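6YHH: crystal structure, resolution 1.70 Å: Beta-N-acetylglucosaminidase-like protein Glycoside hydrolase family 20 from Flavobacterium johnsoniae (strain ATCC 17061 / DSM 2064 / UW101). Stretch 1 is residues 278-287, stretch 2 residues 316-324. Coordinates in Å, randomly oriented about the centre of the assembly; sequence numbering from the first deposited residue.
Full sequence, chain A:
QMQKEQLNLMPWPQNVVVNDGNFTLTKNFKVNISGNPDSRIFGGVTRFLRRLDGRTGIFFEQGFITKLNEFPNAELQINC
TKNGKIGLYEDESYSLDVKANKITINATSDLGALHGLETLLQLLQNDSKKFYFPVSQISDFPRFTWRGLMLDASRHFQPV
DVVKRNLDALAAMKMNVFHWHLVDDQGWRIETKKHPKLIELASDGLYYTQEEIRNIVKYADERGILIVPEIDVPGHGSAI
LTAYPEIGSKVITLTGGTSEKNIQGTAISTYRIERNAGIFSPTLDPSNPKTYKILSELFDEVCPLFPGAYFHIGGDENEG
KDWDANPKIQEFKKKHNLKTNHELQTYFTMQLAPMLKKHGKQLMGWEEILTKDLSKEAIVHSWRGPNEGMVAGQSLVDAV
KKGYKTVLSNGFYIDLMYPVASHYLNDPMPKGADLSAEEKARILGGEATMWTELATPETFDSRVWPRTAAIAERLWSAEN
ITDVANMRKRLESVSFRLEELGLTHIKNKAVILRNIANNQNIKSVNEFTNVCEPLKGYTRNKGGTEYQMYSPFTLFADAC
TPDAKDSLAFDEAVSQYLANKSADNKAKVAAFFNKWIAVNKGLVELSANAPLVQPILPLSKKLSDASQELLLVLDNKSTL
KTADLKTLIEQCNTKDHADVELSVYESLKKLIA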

# COMPACT_ATOMS: atom_id res chain seq x y z
N GLY A 278 19.07 6.28 -19.51
CA GLY A 278 20.23 6.91 -20.16
C GLY A 278 19.98 8.36 -20.54
O GLY A 278 19.11 8.99 -20.01
N ILE A 279 20.91 8.86 -21.33
CA ILE A 279 20.87 10.21 -21.85
C ILE A 279 20.57 10.08 -23.31
O ILE A 279 21.34 9.38 -24.04
CB ILE A 279 22.21 10.96 -21.66
CG1 ILE A 279 22.59 11.00 -20.19
CG2 ILE A 279 22.05 12.36 -22.22
CD1 ILE A 279 23.98 11.53 -19.88
N PHE A 280 19.54 10.74 -23.79
CA PHE A 280 19.05 10.54 -25.15
C PHE A 280 19.15 11.82 -25.96
O PHE A 280 19.22 12.96 -25.40
CB PHE A 280 17.63 9.94 -25.13
CG PHE A 280 17.60 8.58 -24.42
CD1 PHE A 280 17.98 7.41 -25.08
CD2 PHE A 280 17.33 8.50 -23.09
CE1 PHE A 280 18.09 6.20 -24.39
CE2 PHE A 280 17.38 7.30 -22.41
CZ PHE A 280 17.75 6.15 -23.05
N SER A 281 19.13 11.65 -27.29
CA SER A 281 19.25 12.79 -28.18
C SER A 281 18.01 13.68 -28.48
O SER A 281 18.20 14.82 -28.89
CB SER A 281 19.85 12.31 -29.49
OG SER A 281 18.97 11.50 -30.16
N PRO A 282 16.77 13.20 -28.32
CA PRO A 282 15.66 14.04 -28.76
C PRO A 282 15.57 15.35 -27.91
O PRO A 282 15.59 15.31 -26.69
CB PRO A 282 14.42 13.16 -28.53
CG PRO A 282 14.95 11.75 -28.73
CD PRO A 282 16.31 11.81 -28.08
N THR A 283 15.56 16.45 -28.60
CA THR A 283 15.68 17.76 -27.99
C THR A 283 14.73 18.72 -28.70
O THR A 283 14.71 18.82 -29.97
CB THR A 283 17.15 18.33 -28.16
OG1 THR A 283 18.12 17.37 -27.76
CG2 THR A 283 17.40 19.56 -27.33
N LEU A 284 14.03 19.52 -27.93
CA LEU A 284 13.21 20.60 -28.52
C LEU A 284 14.03 21.61 -29.29
O LEU A 284 15.17 21.90 -28.94
CB LEU A 284 12.50 21.34 -27.42
CG LEU A 284 11.28 20.62 -26.88
CD1 LEU A 284 10.99 19.16 -27.03
CD2 LEU A 284 10.60 21.42 -25.75
N ASP A 285 13.42 22.12 -30.35
CA ASP A 285 14.08 23.06 -31.27
C ASP A 285 13.87 24.49 -30.84
O ASP A 285 12.78 25.06 -31.02
CB ASP A 285 13.60 22.81 -32.73
CG ASP A 285 14.23 23.73 -33.75
OD1 ASP A 285 15.01 24.64 -33.42
OD2 ASP A 285 13.89 23.51 -34.97
N PRO A 286 14.94 25.14 -30.35
CA PRO A 286 14.78 26.51 -29.86
C PRO A 286 14.72 27.59 -30.98
O PRO A 286 14.56 28.76 -30.62
CB PRO A 286 16.05 26.72 -29.07
CG PRO A 286 17.10 25.94 -29.81
CD PRO A 286 16.34 24.72 -30.31
N SER A 287 14.86 27.14 -32.22
CA SER A 287 14.74 28.03 -33.38
C SER A 287 13.35 28.03 -33.94
O SER A 287 13.03 28.87 -34.83
CB SER A 287 15.79 27.61 -34.41
OG SER A 287 15.42 26.55 -35.23
N ASP A 316 18.54 19.87 -17.91
CA ASP A 316 19.72 18.99 -17.76
C ASP A 316 20.02 18.23 -19.05
O ASP A 316 19.11 17.88 -19.82
CB ASP A 316 19.56 18.00 -16.62
CG ASP A 316 18.24 17.18 -16.71
OD1 ASP A 316 17.20 17.66 -17.23
OD2 ASP A 316 18.25 16.02 -16.23
N GLU A 317 21.31 18.00 -19.29
CA GLU A 317 21.71 16.95 -20.21
C GLU A 317 21.20 17.06 -21.64
O GLU A 317 21.00 16.04 -22.28
CB GLU A 317 21.37 15.55 -19.64
CG GLU A 317 22.06 15.21 -18.31
CD GLU A 317 21.68 13.81 -17.82
OE1 GLU A 317 20.53 13.37 -18.00
OE2 GLU A 317 22.54 13.16 -17.19
N ASN A 318 21.20 18.28 -22.19
CA ASN A 318 21.09 18.46 -23.62
C ASN A 318 22.51 18.22 -24.16
O ASN A 318 23.36 19.08 -24.00
CB ASN A 318 20.60 19.85 -23.91
CG ASN A 318 20.62 20.17 -25.41
OD1 ASN A 318 20.78 19.30 -26.23
ND2 ASN A 318 20.45 21.42 -25.72
N GLU A 319 22.79 17.09 -24.76
CA GLU A 319 24.17 16.93 -25.26
C GLU A 319 24.46 17.61 -26.59
O GLU A 319 25.60 17.69 -27.06
CB GLU A 319 24.48 15.46 -25.33
CG GLU A 319 24.70 14.95 -23.93
CD GLU A 319 25.06 13.48 -23.89
OE1 GLU A 319 25.77 13.15 -22.94
OE2 GLU A 319 24.64 12.66 -24.80
N GLY A 320 23.42 18.15 -27.19
CA GLY A 320 23.66 19.15 -28.18
C GLY A 320 23.90 18.58 -29.61
O GLY A 320 24.06 19.37 -30.54
N LYS A 321 23.82 17.28 -29.80
CA LYS A 321 24.18 16.67 -31.12
C LYS A 321 23.19 17.06 -32.22
O LYS A 321 23.63 17.45 -33.32
CB LYS A 321 24.37 15.17 -31.03
CG LYS A 321 25.56 14.67 -30.16
CD LYS A 321 26.87 15.38 -30.35
CE LYS A 321 28.07 14.71 -29.66
NZ LYS A 321 29.14 15.77 -29.48
N ASP A 322 21.89 16.99 -31.97
CA ASP A 322 20.94 17.43 -32.99
C ASP A 322 21.05 18.93 -33.26
O ASP A 322 20.94 19.39 -34.44
CB ASP A 322 19.52 17.07 -32.61
CG ASP A 322 19.24 15.57 -32.67
OD1 ASP A 322 20.07 14.72 -33.14
OD2 ASP A 322 18.07 15.22 -32.27
N TRP A 323 21.27 19.72 -32.22
CA TRP A 323 21.50 21.15 -32.41
C TRP A 323 22.70 21.42 -33.32
O TRP A 323 22.57 22.23 -34.26
CB TRP A 323 21.63 21.86 -31.08
CG TRP A 323 20.32 22.00 -30.34
CD1 TRP A 323 19.13 21.40 -30.62
CD2 TRP A 323 20.11 22.79 -29.16
NE1 TRP A 323 18.18 21.78 -29.66
CE2 TRP A 323 18.76 22.66 -28.79
CE3 TRP A 323 20.94 23.59 -28.39
CZ2 TRP A 323 18.22 23.33 -27.70
CZ3 TRP A 323 20.43 24.30 -27.33
CH2 TRP A 323 19.09 24.13 -26.96
N ASP A 324 23.81 20.76 -33.04
CA ASP A 324 25.06 20.92 -33.83
C ASP A 324 24.82 20.58 -35.31
O ASP A 324 25.44 21.18 -36.18
CB ASP A 324 26.12 20.00 -33.27
CG ASP A 324 26.67 20.43 -31.95
OD1 ASP A 324 26.47 21.56 -31.49
OD2 ASP A 324 27.38 19.54 -31.38
O HOH W 1 19.65 10.73 -17.88
O HOH W 2 18.70 14.56 -23.18
O HOH W 3 20.59 15.94 -29.69
O HOH W 4 17.10 12.70 -31.68
O HOH W 5 15.64 16.12 -31.63

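Water carries most of the polar traffic between these two stretches: five ordered waters lie between them, while a single direct hydrogen bond joins one to the other. That bond runs from Trp323 NE1 to Leu284 O, at 3.1 Å and with an N-H...acceptor angle of 146°. The carbonyl oxygen sits at the ring edge, near the indole plane, where an indole N-H can point at it.

The same indole also serves as an apolar surface. Pro286 CG lies 3.9 Å from the centroid of its six-membered ring, 26° off the ring normal, which places the proline over one face in a CH-pi contact; Pro286 CD approaches Trp323 CZ2 to 3.5 Å. Thr283 adds its methyl group, with CG2 3.3 Å from Trp323 NE1 and 3.6 Å from Asn318 OD1. The Thr283 hydroxyl donates within its own stretch, from Thr283 OG1 to Ser281 O at 2.8 Å. Asn318 OD1 likewise serves its own stretch, accepting a weak bond from Gly320 N (3.0 Å, 125°) just before the helix that begins at Lys321.

Asp322 shows why water is needed. Its OD2 lies 3.4 Å from Ser281 O, but both atoms are acceptors and cannot bond directly. Three waters supply the missing protons or acceptors around this pair. Water 3 donates to Ser281 O (2.8 Å) and accepts from Asp322 N (2.8 Å). Water 4 donates to Asp322 OD2 at 2.8 Å and lies 2.7 Å from Ser281 OG, bridging side chains whose OG and OD2 atoms are 4.4 Å apart. Water 5 accepts from Thr283 N at 3.0 Å and donates to Asp322 OD2 at 2.7 Å. Asp322 is thus linked to the first stretch through both its backbone amide and its carboxylate.

Near Glu317, water 1 donates to both Gly278 O and Glu317 OE1, each at 2.8 Å, joining a backbone carbonyl to a carboxylate. Water 2 lies 2.8 Å from Phe280 O and 2.9 Å from Glu317 O, between two carbonyls that have no proton to offer each other.

Ile279 extends the contact without adding a polar link. Its CA-to-CB bond points toward the second stretch, and the side chain packs against two glutamates, with Ile279 CD1 3.5 Å from Glu317 OE2 and Ile279 CG2 3.6 Å from Glu319 CD. These are packing contacts between an aliphatic side chain and carboxylate groups. Altogether the two stretches bury 500 Å², counting both sides.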